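PDB 4LJ0: Nab2 from Chaetomium thermophilum, which binds polyadenosine RNA through tandem CCCH zinc fingers, of which this chain holds fingers 3 to 5, each folded round a zinc ion. Local coordinates for residues 6-11 with 18-23; 49-54 with 58-63; 24-27 with 31-34. One frame throughout, in Å; residues are numbered along the deposited sequence.

Contact 1 (6-11 with 18-23); sequences KYWPNC and FRHPTM. With ZN (zinc ion), chain F; nucleotides of chain C; nucleotides of chain D.
Trp8 lays its indole against Pro21, whose CG sits 3.6 Å from the centroid of the Trp8 six-membered ring and only 6° off the ring normal, a CH-pi contact squarely over the face. CD of Pro21 continues the overlap toward the five-membered ring, 3.6 Å from Trp8 CD2. CB of Pro9, which follows a cis peptide bond, covers the opposite face, so the indole is clamped between two prolines. Trp8 CG stands anti to the backbone N (chi1 -171°), which swings the ring out to Pro21. His20 meets the same indole obliquely, the planes at 51° and Trp8 CD1 3.9 Å from His20 ND1.

Through NE2 the His20 imidazole binds the zinc ion at 2.0 Å; Cys11 SG binds it at 2.3 Å, while Cys5 and Cys16 complete the CCCH site. Within it Cys11 SG lies at the edge of the His20 ring, 3.4 Å from CE1. Beside this site Tyr7 sets one ring face against the base of A2 of chain C, whose N6 also gives a weak hydrogen bond to Cys11 SG.

The finger contains neither helix nor strand; its neighbours are loops, with Trp8 resting on Thr40 and Leu42, and Met23 O accepting a hydrogen bond from Thr40 OG1.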
loop_
_atom_site.group_PDB
_atom_site.type_symbol
_atom_site.label_atom_id
_atom_site.label_comp_id
_atom_site.label_asym_id
_atom_site.label_seq_id
_atom_site.Cartn_x
_atom_site.Cartn_y
_atom_site.Cartn_z
ATOM N N LYS A 6 6.061 2.795 4.260
ATOM C CA LYS A 6 5.773 1.873 3.164
ATOM C C LYS A 6 6.930 0.906 2.924
ATOM O O LYS A 6 6.832 0.014 2.084
ATOM C CB LYS A 6 5.456 2.640 1.875
ATOM C CG LYS A 6 6.639 3.363 1.250
ATOM C CD LYS A 6 6.246 4.046 -0.057
ATOM C CE LYS A 6 7.435 4.744 -0.701
ATOM N NZ LYS A 6 7.073 5.430 -1.974
ATOM N N TYR A 7 8.019 1.082 3.668
ATOM C CA TYR A 7 9.216 0.269 3.484
ATOM C C TYR A 7 9.313 -0.835 4.527
ATOM O O TYR A 7 9.921 -1.879 4.282
ATOM C CB TYR A 7 10.461 1.153 3.532
ATOM C CG TYR A 7 10.509 2.150 2.402
ATOM C CD1 TYR A 7 10.809 1.743 1.110
ATOM C CD2 TYR A 7 10.247 3.496 2.622
ATOM C CE1 TYR A 7 10.850 2.646 0.066
ATOM C CE2 TYR A 7 10.287 4.410 1.583
ATOM C CZ TYR A 7 10.589 3.976 0.307
ATOM O OH TYR A 7 10.634 4.875 -0.733
ATOM N N TRP A 8 8.720 -0.596 5.691
ATOM C CA TRP A 8 8.670 -1.600 6.743
ATOM C C TRP A 8 8.048 -2.865 6.166
ATOM O O TRP A 8 7.090 -2.781 5.400
ATOM C CB TRP A 8 7.839 -1.085 7.921
ATOM C CG TRP A 8 7.909 -1.965 9.121
ATOM C CD1 TRP A 8 8.789 -1.869 10.159
ATOM C CD2 TRP A 8 7.076 -3.094 9.405
ATOM N NE1 TRP A 8 8.553 -2.864 11.072
ATOM C CE2 TRP A 8 7.505 -3.630 10.634
ATOM C CE3 TRP A 8 6.005 -3.699 8.743
ATOM C CZ2 TRP A 8 6.902 -4.743 11.213
ATOM C CZ3 TRP A 8 5.405 -4.802 9.320
ATOM C CH2 TRP A 8 5.856 -5.314 10.542
ATOM N N PRO A 9 8.581 -4.047 6.521
ATOM C CA PRO A 9 9.643 -4.356 7.484
ATOM C C PRO A 9 11.054 -4.260 6.900
ATOM O O PRO A 9 11.975 -4.874 7.441
ATOM C CB PRO A 9 9.332 -5.802 7.860
ATOM C CG PRO A 9 8.804 -6.386 6.596
ATOM C CD PRO A 9 8.046 -5.275 5.904
ATOM N N ASN A 10 11.213 -3.499 5.819
ATOM C CA ASN A 10 12.519 -3.308 5.190
ATOM C C ASN A 10 12.896 -1.836 5.110
ATOM O O ASN A 10 13.376 -1.359 4.082
ATOM C CB ASN A 10 12.539 -3.935 3.791
ATOM C CG ASN A 10 12.382 -5.442 3.828
ATOM O OD1 ASN A 10 11.488 -6.002 3.193
ATOM N ND2 ASN A 10 13.249 -6.107 4.580
ATOM N N CYS A 11 12.671 -1.123 6.206
ATOM C CA CYS A 11 13.009 0.287 6.289
ATOM C C CYS A 11 14.488 0.452 6.631
ATOM O O CYS A 11 14.969 -0.109 7.613
ATOM C CB CYS A 11 12.144 0.970 7.344
ATOM S SG CYS A 11 12.421 2.745 7.450
ATOM N N PHE A 18 7.990 7.876 9.916
ATOM C CA PHE A 18 6.723 7.244 9.583
ATOM C C PHE A 18 6.464 6.096 10.554
ATOM O O PHE A 18 7.382 5.604 11.209
ATOM C CB PHE A 18 6.725 6.764 8.128
ATOM C CG PHE A 18 6.689 7.890 7.125
ATOM C CD1 PHE A 18 7.832 8.620 6.844
ATOM C CD2 PHE A 18 5.514 8.219 6.472
ATOM C CE1 PHE A 18 7.804 9.657 5.929
ATOM C CE2 PHE A 18 5.477 9.254 5.554
ATOM C CZ PHE A 18 6.626 9.976 5.284
ATOM N N ARG A 19 5.207 5.680 10.647
ATOM C CA ARG A 19 4.794 4.698 11.641
ATOM C C ARG A 19 5.341 3.305 11.337
ATOM O O ARG A 19 5.126 2.768 10.250
ATOM C CB ARG A 19 3.267 4.649 11.703
ATOM C CG ARG A 19 2.703 4.055 12.976
ATOM C CD ARG A 19 1.194 3.927 12.872
ATOM N NE ARG A 19 0.552 3.797 14.176
ATOM C CZ ARG A 19 -0.763 3.695 14.353
ATOM N NH1 ARG A 19 -1.580 3.704 13.307
ATOM N NH2 ARG A 19 -1.261 3.582 15.577
ATOM N N HIS A 20 6.063 2.736 12.300
ATOM C CA HIS A 20 6.474 1.337 12.245
ATOM C C HIS A 20 5.725 0.570 13.327
ATOM O O HIS A 20 5.624 1.053 14.456
ATOM C CB HIS A 20 7.974 1.193 12.504
ATOM C CG HIS A 20 8.839 1.859 11.481
ATOM N ND1 HIS A 20 10.189 1.605 11.373
ATOM C CD2 HIS A 20 8.551 2.771 10.523
ATOM C CE1 HIS A 20 10.694 2.330 10.393
ATOM N NE2 HIS A 20 9.722 3.048 9.862
ATOM N N PRO A 21 5.194 -0.623 12.996
ATOM C CA PRO A 21 4.598 -1.466 14.040
ATOM C C PRO A 21 5.579 -1.718 15.177
ATOM O O PRO A 21 6.785 -1.791 14.942
ATOM C CB PRO A 21 4.295 -2.774 13.304
ATOM C CG PRO A 21 4.092 -2.366 11.893
ATOM C CD PRO A 21 5.020 -1.208 11.654
ATOM N N THR A 22 5.066 -1.847 16.395
ATOM C CA THR A 22 5.919 -2.065 17.555
ATOM C C THR A 22 6.599 -3.426 17.481
ATOM O O THR A 22 7.810 -3.536 17.667
ATOM C CB THR A 22 5.111 -1.981 18.864
ATOM O OG1 THR A 22 4.323 -0.785 18.869
ATOM C CG2 THR A 22 6.039 -1.983 20.074
ATOM N N MET A 23 5.816 -4.464 17.203
ATOM C CA MET A 23 6.328 -5.830 17.203
ATOM C C MET A 23 7.034 -6.173 15.899
ATOM O O MET A 23 6.548 -5.819 14.825
ATOM C CB MET A 23 5.183 -6.815 17.430
ATOM C CG MET A 23 4.539 -6.672 18.790
ATOM S SD MET A 23 5.723 -7.019 20.100
ATOM C CE MET A 23 5.841 -8.799 19.965
HETATM ZN ZN ZN F . 10.374 3.544 8.072
ATOM P P A C 2 16.055 5.150 -3.760
ATOM O OP1 A C 2 16.851 5.699 -4.890
ATOM O OP2 A C 2 14.622 4.824 -3.964
ATOM O "O5'" A C 2 16.789 3.829 -3.259
ATOM C "C5'" A C 2 16.690 3.410 -1.902
ATOM C "C4'" A C 2 16.442 1.927 -1.793
ATOM O "O4'" A C 2 16.283 1.589 -0.391
ATOM C "C3'" A C 2 15.181 1.433 -2.491
ATOM O "O3'" A C 2 15.374 0.094 -2.946
ATOM C "C2'" A C 2 14.139 1.474 -1.377
ATOM O "O2'" A C 2 13.050 0.597 -1.563
ATOM C "C1'" A C 2 14.974 1.095 -0.153
ATOM N N9 A C 2 14.518 1.687 1.108
ATOM C C8 A C 2 14.434 1.063 2.328
ATOM N N7 A C 2 14.027 1.845 3.297
ATOM C C5 A C 2 13.841 3.072 2.681
ATOM C C6 A C 2 13.419 4.319 3.173
ATOM N N6 A C 2 13.090 4.536 4.449
ATOM N N1 A C 2 13.340 5.349 2.301
ATOM C C2 A C 2 13.669 5.129 1.023
ATOM N N3 A C 2 14.082 4.004 0.446
ATOM C C4 A C 2 14.150 2.997 1.336
ATOM P P A D 3 15.729 -4.348 -0.936
ATOM O OP1 A D 3 16.695 -5.441 -0.662
ATOM O OP2 A D 3 15.565 -3.852 -2.328
ATOM O "O5'" A D 3 14.289 -4.804 -0.421
ATOM C "C5'" A D 3 14.150 -5.636 0.727
ATOM C "C4'" A D 3 13.929 -7.088 0.365
ATOM O "O4'" A D 3 12.528 -7.437 0.568
ATOM C "C3'" A D 3 14.265 -7.480 -1.080
ATOM O "O3'" A D 3 14.921 -8.749 -1.110
ATOM C "C2'" A D 3 12.893 -7.587 -1.738
ATOM O "O2'" A D 3 12.839 -8.451 -2.853
ATOM C "C1'" A D 3 12.038 -8.095 -0.582
ATOM N N9 A D 3 10.604 -7.828 -0.743
ATOM C C8 A D 3 9.955 -6.628 -0.910
ATOM N N7 A D 3 8.655 -6.748 -1.057
ATOM C C5 A D 3 8.428 -8.117 -0.993
ATOM C C6 A D 3 7.261 -8.904 -1.079
ATOM N N6 A D 3 6.032 -8.416 -1.258
ATOM N N1 A D 3 7.396 -10.243 -0.976
ATOM C C2 A D 3 8.619 -10.750 -0.794
ATOM N N3 A D 3 9.785 -10.117 -0.695
ATOM C C4 A D 3 9.621 -8.788 -0.802
ATOM P P A D 2 17.336 -5.430 4.792
ATOM O OP1 A D 2 16.466 -6.574 5.167
ATOM O OP2 A D 2 18.627 -5.685 4.105
ATOM O "O5'" A D 2 16.480 -4.444 3.874
ATOM C "C5'" A D 2 16.910 -3.107 3.642
ATOM C "C4'" A D 2 16.427 -2.560 2.320
ATOM O "O4'" A D 2 16.818 -1.163 2.237
ATOM C "C3'" A D 2 17.019 -3.227 1.085
ATOM O "O3'" A D 2 16.103 -3.093 -0.004
ATOM C "C2'" A D 2 18.256 -2.377 0.822
ATOM O "O2'" A D 2 18.743 -2.441 -0.501
ATOM C "C1'" A D 2 17.741 -0.982 1.175
ATOM N N9 A D 2 18.771 -0.050 1.636
ATOM C C8 A D 2 19.179 1.115 1.034
ATOM N N7 A D 2 20.117 1.748 1.694
ATOM C C5 A D 2 20.343 0.954 2.807
ATOM C C6 A D 2 21.222 1.078 3.897
ATOM N N6 A D 2 22.076 2.092 4.055
ATOM N N1 A D 2 21.193 0.111 4.840
ATOM C C2 A D 2 20.339 -0.906 4.684
ATOM N N3 A D 2 19.467 -1.134 3.705
ATOM C C4 A D 2 19.520 -0.158 2.785
#

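Contact 2 (49-54 with 58-63); sequences RPCTNR and FLHEEG. With ZN (zinc ion), chain H; nucleotides of chain D.
Cys51 and His60 meet at a zinc ion, bound by Cys51 SG at 2.2 Å and by His60 NE2 at 2.0 Å. The sulfur also accepts a hydrogen bond from N6 of A4 of chain D, 3.0 Å from Cys51 SG, and a weak one from Asn53 N. Next to it, Thr52 N donates an almost straight bond (174°) to N1 of the same adenine at 3.0 Å, so sulfur and backbone amide together read the base edge. Cys46 and Cys56 complete this CCCH finger, which is built from loops alone.

Phe58 carries a second base: its ring lies face to face with A3 of chain D, CZ being 3.4 Å from C5 of that adenine. With an alanine here the aromatic face under A3 would be lost, and the base would probably be free to shift.

Farther from the metal, Arg49 reaches Glu61 in a salt bridge, NH2 to OE1 3.2 Å. The arginine chain is extended from CG to NE; its NH2 comes in from above the carboxylate plane, with the two flat groups turned 58° apart. In the second shell, Glu31 is the probable hydrogen-bond partner of His60 ND1, and Gln64 packs against Arg49.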
loop_
_atom_site.group_PDB
_atom_site.type_symbol
_atom_site.label_atom_id
_atom_site.label_comp_id
_atom_site.label_asym_id
_atom_site.label_seq_id
_atom_site.Cartn_x
_atom_site.Cartn_y
_atom_site.Cartn_z
ATOM N N ARG A 49 7.205 -16.597 -6.522
ATOM C CA ARG A 49 6.533 -17.852 -6.838
ATOM C C ARG A 49 7.481 -18.806 -7.552
ATOM O O ARG A 49 7.725 -18.653 -8.747
ATOM C CB ARG A 49 5.303 -17.597 -7.708
ATOM C CG ARG A 49 4.206 -16.839 -6.989
ATOM C CD ARG A 49 2.887 -16.907 -7.733
ATOM N NE ARG A 49 1.819 -16.245 -6.984
ATOM C CZ ARG A 49 1.088 -16.829 -6.038
ATOM N NH1 ARG A 49 1.292 -18.100 -5.713
ATOM N NH2 ARG A 49 0.142 -16.138 -5.414
ATOM N N PRO A 50 8.027 -19.795 -6.824
ATOM C CA PRO A 50 7.856 -20.050 -5.389
ATOM C C PRO A 50 8.703 -19.121 -4.527
ATOM O O PRO A 50 9.703 -18.585 -5.005
ATOM C CB PRO A 50 8.354 -21.486 -5.238
ATOM C CG PRO A 50 9.377 -21.627 -6.296
ATOM C CD PRO A 50 8.876 -20.818 -7.457
ATOM N N CYS A 51 8.300 -18.934 -3.274
ATOM C CA CYS A 51 9.122 -18.220 -2.304
ATOM C C CYS A 51 10.002 -19.222 -1.567
ATOM O O CYS A 51 9.504 -20.208 -1.026
ATOM C CB CYS A 51 8.252 -17.467 -1.299
ATOM S SG CYS A 51 9.193 -16.776 0.088
ATOM N N THR A 52 11.306 -18.966 -1.550
ATOM C CA THR A 52 12.262 -19.875 -0.922
ATOM C C THR A 52 13.007 -19.210 0.234
ATOM O O THR A 52 14.015 -19.724 0.711
ATOM C CB THR A 52 13.273 -20.403 -1.941
ATOM O OG1 THR A 52 13.968 -19.305 -2.542
ATOM C CG2 THR A 52 12.564 -21.210 -3.018
ATOM N N ASN A 53 12.501 -18.067 0.685
ATOM C CA ASN A 53 13.011 -17.434 1.891
ATOM C C ASN A 53 12.239 -17.986 3.087
ATOM O O ASN A 53 11.075 -17.654 3.286
ATOM C CB ASN A 53 12.856 -15.916 1.790
ATOM C CG ASN A 53 13.280 -15.195 3.055
ATOM O OD1 ASN A 53 13.737 -15.813 4.017
ATOM N ND2 ASN A 53 13.142 -13.873 3.053
ATOM N N ARG A 54 12.882 -18.832 3.883
ATOM C CA ARG A 54 12.167 -19.521 4.954
ATOM C C ARG A 54 11.922 -18.642 6.188
ATOM O O ARG A 54 11.271 -19.078 7.139
ATOM C CB ARG A 54 12.874 -20.825 5.326
ATOM C CG ARG A 54 12.648 -21.941 4.308
ATOM C CD ARG A 54 13.703 -21.954 3.200
ATOM N NE ARG A 54 13.265 -22.749 2.053
ATOM C CZ ARG A 54 14.050 -23.138 1.053
ATOM N NH1 ARG A 54 15.340 -22.821 1.040
ATOM N NH2 ARG A 54 13.543 -23.857 0.062
ATOM N N PHE A 58 6.249 -12.010 4.626
ATOM C CA PHE A 58 5.074 -11.678 3.839
ATOM C C PHE A 58 4.042 -12.805 3.869
ATOM O O PHE A 58 4.280 -13.866 4.446
ATOM C CB PHE A 58 5.493 -11.300 2.425
ATOM C CG PHE A 58 6.248 -10.003 2.365
ATOM C CD1 PHE A 58 7.626 -9.980 2.483
ATOM C CD2 PHE A 58 5.572 -8.802 2.232
ATOM C CE1 PHE A 58 8.320 -8.783 2.443
ATOM C CE2 PHE A 58 6.260 -7.603 2.194
ATOM C CZ PHE A 58 7.637 -7.594 2.298
ATOM N N LEU A 59 2.887 -12.553 3.269
ATOM C CA LEU A 59 1.757 -13.471 3.331
ATOM C C LEU A 59 1.791 -14.435 2.151
ATOM O O LEU A 59 1.822 -14.011 0.998
ATOM C CB LEU A 59 0.453 -12.668 3.322
ATOM C CG LEU A 59 -0.875 -13.428 3.350
ATOM C CD1 LEU A 59 -1.038 -14.185 4.658
ATOM C CD2 LEU A 59 -2.031 -12.465 3.139
ATOM N N HIS A 60 1.782 -15.731 2.449
ATOM C CA HIS A 60 1.855 -16.767 1.422
ATOM C C HIS A 60 0.551 -17.541 1.300
ATOM O O HIS A 60 -0.171 -17.710 2.281
ATOM C CB HIS A 60 2.995 -17.734 1.746
ATOM C CG HIS A 60 4.319 -17.059 1.905
ATOM N ND1 HIS A 60 4.751 -16.537 3.107
ATOM C CD2 HIS A 60 5.296 -16.793 1.007
ATOM C CE1 HIS A 60 5.942 -15.992 2.944
ATOM N NE2 HIS A 60 6.296 -16.134 1.678
ATOM N N GLU A 61 0.262 -18.009 0.087
ATOM C CA GLU A 61 -0.875 -18.888 -0.168
ATOM C C GLU A 61 -0.425 -20.341 -0.068
ATOM O O GLU A 61 0.775 -20.620 -0.069
ATOM C CB GLU A 61 -1.438 -18.633 -1.566
ATOM C CG GLU A 61 -1.965 -17.228 -1.778
ATOM C CD GLU A 61 -2.512 -17.018 -3.177
ATOM O OE1 GLU A 61 -2.207 -17.842 -4.067
ATOM O OE2 GLU A 61 -3.248 -16.032 -3.387
ATOM N N GLU A 62 -1.380 -21.265 0.004
ATOM C CA GLU A 62 -1.046 -22.683 0.059
ATOM C C GLU A 62 -0.353 -23.098 -1.236
ATOM O O GLU A 62 -0.886 -22.901 -2.330
ATOM C CB GLU A 62 -2.290 -23.543 0.317
ATOM C CG GLU A 62 -3.349 -23.501 -0.777
ATOM C CD GLU A 62 -4.575 -24.330 -0.428
ATOM O OE1 GLU A 62 -5.644 -24.110 -1.038
ATOM O OE2 GLU A 62 -4.468 -25.207 0.457
ATOM N N GLY A 63 0.852 -23.643 -1.100
ATOM C CA GLY A 63 1.618 -24.107 -2.243
ATOM C C GLY A 63 2.609 -23.084 -2.772
ATOM O O GLY A 63 3.415 -23.397 -3.647
HETATM ZN ZN ZN H . 7.752 -15.200 0.729
ATOM P P A D 3 15.729 -4.348 -0.936
ATOM O OP1 A D 3 16.695 -5.441 -0.662
ATOM O OP2 A D 3 15.565 -3.852 -2.328
ATOM O "O5'" A D 3 14.289 -4.804 -0.421
ATOM C "C5'" A D 3 14.150 -5.636 0.727
ATOM C "C4'" A D 3 13.929 -7.088 0.365
ATOM O "O4'" A D 3 12.528 -7.437 0.568
ATOM C "C3'" A D 3 14.265 -7.480 -1.080
ATOM O "O3'" A D 3 14.921 -8.749 -1.110
ATOM C "C2'" A D 3 12.893 -7.587 -1.738
ATOM O "O2'" A D 3 12.839 -8.451 -2.853
ATOM C "C1'" A D 3 12.038 -8.095 -0.582
ATOM N N9 A D 3 10.604 -7.828 -0.743
ATOM C C8 A D 3 9.955 -6.628 -0.910
ATOM N N7 A D 3 8.655 -6.748 -1.057
ATOM C C5 A D 3 8.428 -8.117 -0.993
ATOM C C6 A D 3 7.261 -8.904 -1.079
ATOM N N6 A D 3 6.032 -8.416 -1.258
ATOM N N1 A D 3 7.396 -10.243 -0.976
ATOM C C2 A D 3 8.619 -10.750 -0.794
ATOM N N3 A D 3 9.785 -10.117 -0.695
ATOM C C4 A D 3 9.621 -8.788 -0.802
ATOM P P A D 4 16.373 -8.902 -1.791
ATOM O OP1 A D 4 17.253 -9.592 -0.816
ATOM O OP2 A D 4 16.804 -7.606 -2.374
ATOM O "O5'" A D 4 16.128 -9.886 -3.019
ATOM C "C5'" A D 4 17.082 -9.979 -4.068
ATOM C "C4'" A D 4 16.890 -11.228 -4.891
ATOM O "O4'" A D 4 16.890 -12.394 -4.023
ATOM C "C3'" A D 4 15.577 -11.331 -5.651
ATOM O "O3'" A D 4 15.575 -10.604 -6.867
ATOM C "C2'" A D 4 15.421 -12.836 -5.832
ATOM O "O2'" A D 4 16.235 -13.316 -6.892
ATOM C "C1'" A D 4 15.973 -13.354 -4.506
ATOM N N9 A D 4 14.907 -13.525 -3.502
ATOM C C8 A D 4 14.566 -12.662 -2.489
ATOM N N7 A D 4 13.564 -13.077 -1.752
ATOM C C5 A D 4 13.222 -14.295 -2.323
ATOM C C6 A D 4 12.232 -15.239 -2.004
ATOM N N6 A D 4 11.378 -15.087 -0.989
ATOM N N1 A D 4 12.151 -16.351 -2.770
ATOM C C2 A D 4 13.012 -16.492 -3.789
ATOM N N3 A D 4 13.985 -15.677 -4.186
ATOM C C4 A D 4 14.037 -14.584 -3.404
#

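Contact 3 (24-27 with 31-34); sequences PPCR and ECKV. With ZN (zinc ion), chain G; nucleotides of chain E.
The zinc site of the middle CCCH finger draws together its first two cysteines, Cys26 and Cys32, which meet most closely through their sulfurs. Cys26 SG and Cys32 SG lie 3.7 Å apart, and each binds the zinc ion at 2.3 Å. Both sulfurs stand anti to their own backbone N (chi1 -176° and 174°), and this turns them inward to the metal from the two loops. Val34 N points at Cys32 SG in a hydrogen bond of 3.6 Å, a further grip on the metal-bound sulfur that would probably temper its negative charge.

Cys37 and His41 supply the other two ligands, in Cys-Cys-Cys-His order, and Phe39 packs on Cys26. The fold here has no helix or strand, and the zinc itself bridges 24-27 and 31-34.

On the RNA side the Arg27 backbone N donates a hydrogen bond to N7 of A2 of chain E at 3.1 Å. The extended Arg27 side chain runs along the nucleotide, CG 3.6 Å from N7 of A2, until NH2 makes a weak hydrogen bond to O5'. Lys33 NZ folds back to Glu31 O at 2.8 Å, while the Glu31 carboxylate reaches the following finger, where OE2 forms a salt bridge with Arg65.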
loop_
_atom_site.group_PDB
_atom_site.type_symbol
_atom_site.label_atom_id
_atom_site.label_comp_id
_atom_site.label_asym_id
_atom_site.label_seq_id
_atom_site.Cartn_x
_atom_site.Cartn_y
_atom_site.Cartn_z
ATOM N N PRO A 24 8.174 -6.880 15.984
ATOM C CA PRO A 24 8.865 -7.260 14.749
ATOM C C PRO A 24 7.974 -8.148 13.890
ATOM O O PRO A 24 7.030 -8.741 14.410
ATOM C CB PRO A 24 10.079 -8.063 15.238
ATOM C CG PRO A 24 10.147 -7.864 16.711
ATOM C CD PRO A 24 8.778 -7.513 17.171
ATOM N N PRO A 25 8.270 -8.246 12.589
ATOM C CA PRO A 25 7.465 -9.096 11.706
ATOM C C PRO A 25 7.646 -10.568 12.052
ATOM O O PRO A 25 8.742 -10.964 12.444
ATOM C CB PRO A 25 8.034 -8.789 10.319
ATOM C CG PRO A 25 9.440 -8.372 10.577
ATOM C CD PRO A 25 9.418 -7.645 11.888
ATOM N N CYS A 26 6.591 -11.368 11.926
ATOM C CA CYS A 26 6.695 -12.794 12.209
ATOM C C CYS A 26 7.444 -13.509 11.094
ATOM O O CYS A 26 7.060 -13.415 9.928
ATOM C CB CYS A 26 5.311 -13.421 12.373
ATOM S SG CYS A 26 5.396 -15.164 12.839
ATOM N N ARG A 27 8.502 -14.233 11.458
ATOM C CA ARG A 27 9.322 -14.946 10.485
ATOM C C ARG A 27 8.699 -16.278 10.058
ATOM O O ARG A 27 9.300 -17.018 9.280
ATOM C CB ARG A 27 10.723 -15.207 11.043
ATOM C CG ARG A 27 11.591 -13.973 11.246
ATOM C CD ARG A 27 13.059 -14.392 11.359
ATOM N NE ARG A 27 13.872 -13.476 12.157
ATOM C CZ ARG A 27 14.441 -12.368 11.688
ATOM N NH1 ARG A 27 14.280 -12.013 10.419
ATOM N NH2 ARG A 27 15.166 -11.606 12.494
ATOM N N GLU A 31 1.002 -15.967 7.129
ATOM C CA GLU A 31 0.059 -17.075 7.269
ATOM C C GLU A 31 0.298 -17.906 8.537
ATOM O O GLU A 31 -0.313 -18.964 8.707
ATOM C CB GLU A 31 0.108 -17.981 6.030
ATOM C CG GLU A 31 1.338 -18.902 5.922
ATOM C CD GLU A 31 2.574 -18.213 5.363
ATOM O OE1 GLU A 31 2.571 -16.971 5.219
ATOM O OE2 GLU A 31 3.555 -18.930 5.064
ATOM N N CYS A 32 1.186 -17.426 9.406
ATOM C CA CYS A 32 1.504 -18.090 10.678
ATOM C C CYS A 32 0.237 -18.482 11.430
ATOM O O CYS A 32 -0.623 -17.635 11.673
ATOM C CB CYS A 32 2.343 -17.146 11.552
ATOM S SG CYS A 32 2.705 -17.708 13.258
ATOM N N LYS A 33 0.120 -19.762 11.787
ATOM C CA LYS A 33 -1.035 -20.263 12.534
ATOM C C LYS A 33 -0.670 -20.662 13.961
ATOM O O LYS A 33 -1.448 -21.338 14.631
ATOM C CB LYS A 33 -1.636 -21.492 11.847
ATOM C CG LYS A 33 -1.932 -21.326 10.375
ATOM C CD LYS A 33 -3.029 -20.315 10.137
ATOM C CE LYS A 33 -3.610 -20.444 8.733
ATOM N NZ LYS A 33 -2.800 -19.731 7.706
ATOM N N VAL A 34 0.510 -20.265 14.423
ATOM C CA VAL A 34 0.938 -20.609 15.773
ATOM C C VAL A 34 0.054 -19.884 16.797
ATOM O O VAL A 34 -0.052 -18.660 16.763
ATOM C CB VAL A 34 2.420 -20.250 16.004
ATOM C CG1 VAL A 34 2.828 -20.511 17.454
ATOM C CG2 VAL A 34 3.319 -21.047 15.054
HETATM ZN ZN ZN G . 3.439 -15.641 13.936
ATOM P P A E 2 16.443 -9.836 16.680
ATOM O OP1 A E 2 17.646 -10.373 17.365
ATOM O OP2 A E 2 16.554 -8.597 15.868
ATOM O "O5'" A E 2 15.846 -10.992 15.761
ATOM C "C5'" A E 2 14.456 -11.296 15.784
ATOM C "C4'" A E 2 14.110 -12.226 16.919
ATOM O "O4'" A E 2 12.683 -12.507 16.878
ATOM C "C3'" A E 2 14.814 -13.581 16.881
ATOM O "O3'" A E 2 15.073 -14.033 18.210
ATOM C "C2'" A E 2 13.777 -14.480 16.218
ATOM O "O2'" A E 2 13.910 -15.853 16.520
ATOM C "C1'" A E 2 12.475 -13.901 16.769
ATOM N N9 A E 2 11.305 -14.134 15.919
ATOM C C8 A E 2 10.847 -13.394 14.855
ATOM N N7 A E 2 9.755 -13.879 14.312
ATOM C C5 A E 2 9.476 -15.008 15.074
ATOM C C6 A E 2 8.453 -15.972 15.022
ATOM N N6 A E 2 7.464 -15.960 14.126
ATOM N N1 A E 2 8.476 -16.968 15.936
ATOM C C2 A E 2 9.463 -16.990 16.839
ATOM N N3 A E 2 10.478 -16.144 16.991
ATOM C C4 A E 2 10.421 -15.167 16.070
#

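The three contacts belong to successive zinc fingers and follow one another along the chain in the order 1, 3, 2. Contacts 1 and 3 have centres about 15 Å apart and join through proline, with Pro9 CB 3.7 Å from Pro25 CG. The centres of contacts 2 and 3 lie about 13 Å apart, bridged by a probable hydrogen bond between His60 ND1 and Glu31 OE1 at 3.1 Å that links a zinc ligand of one finger to the loop of another. Contacts 1 and 2, about 21 Å between centres, share one nucleotide, A3 of chain D: contact 2 holds its base, while its sugar O4' is 3.2 Å from Asn10 OD1 of contact 1.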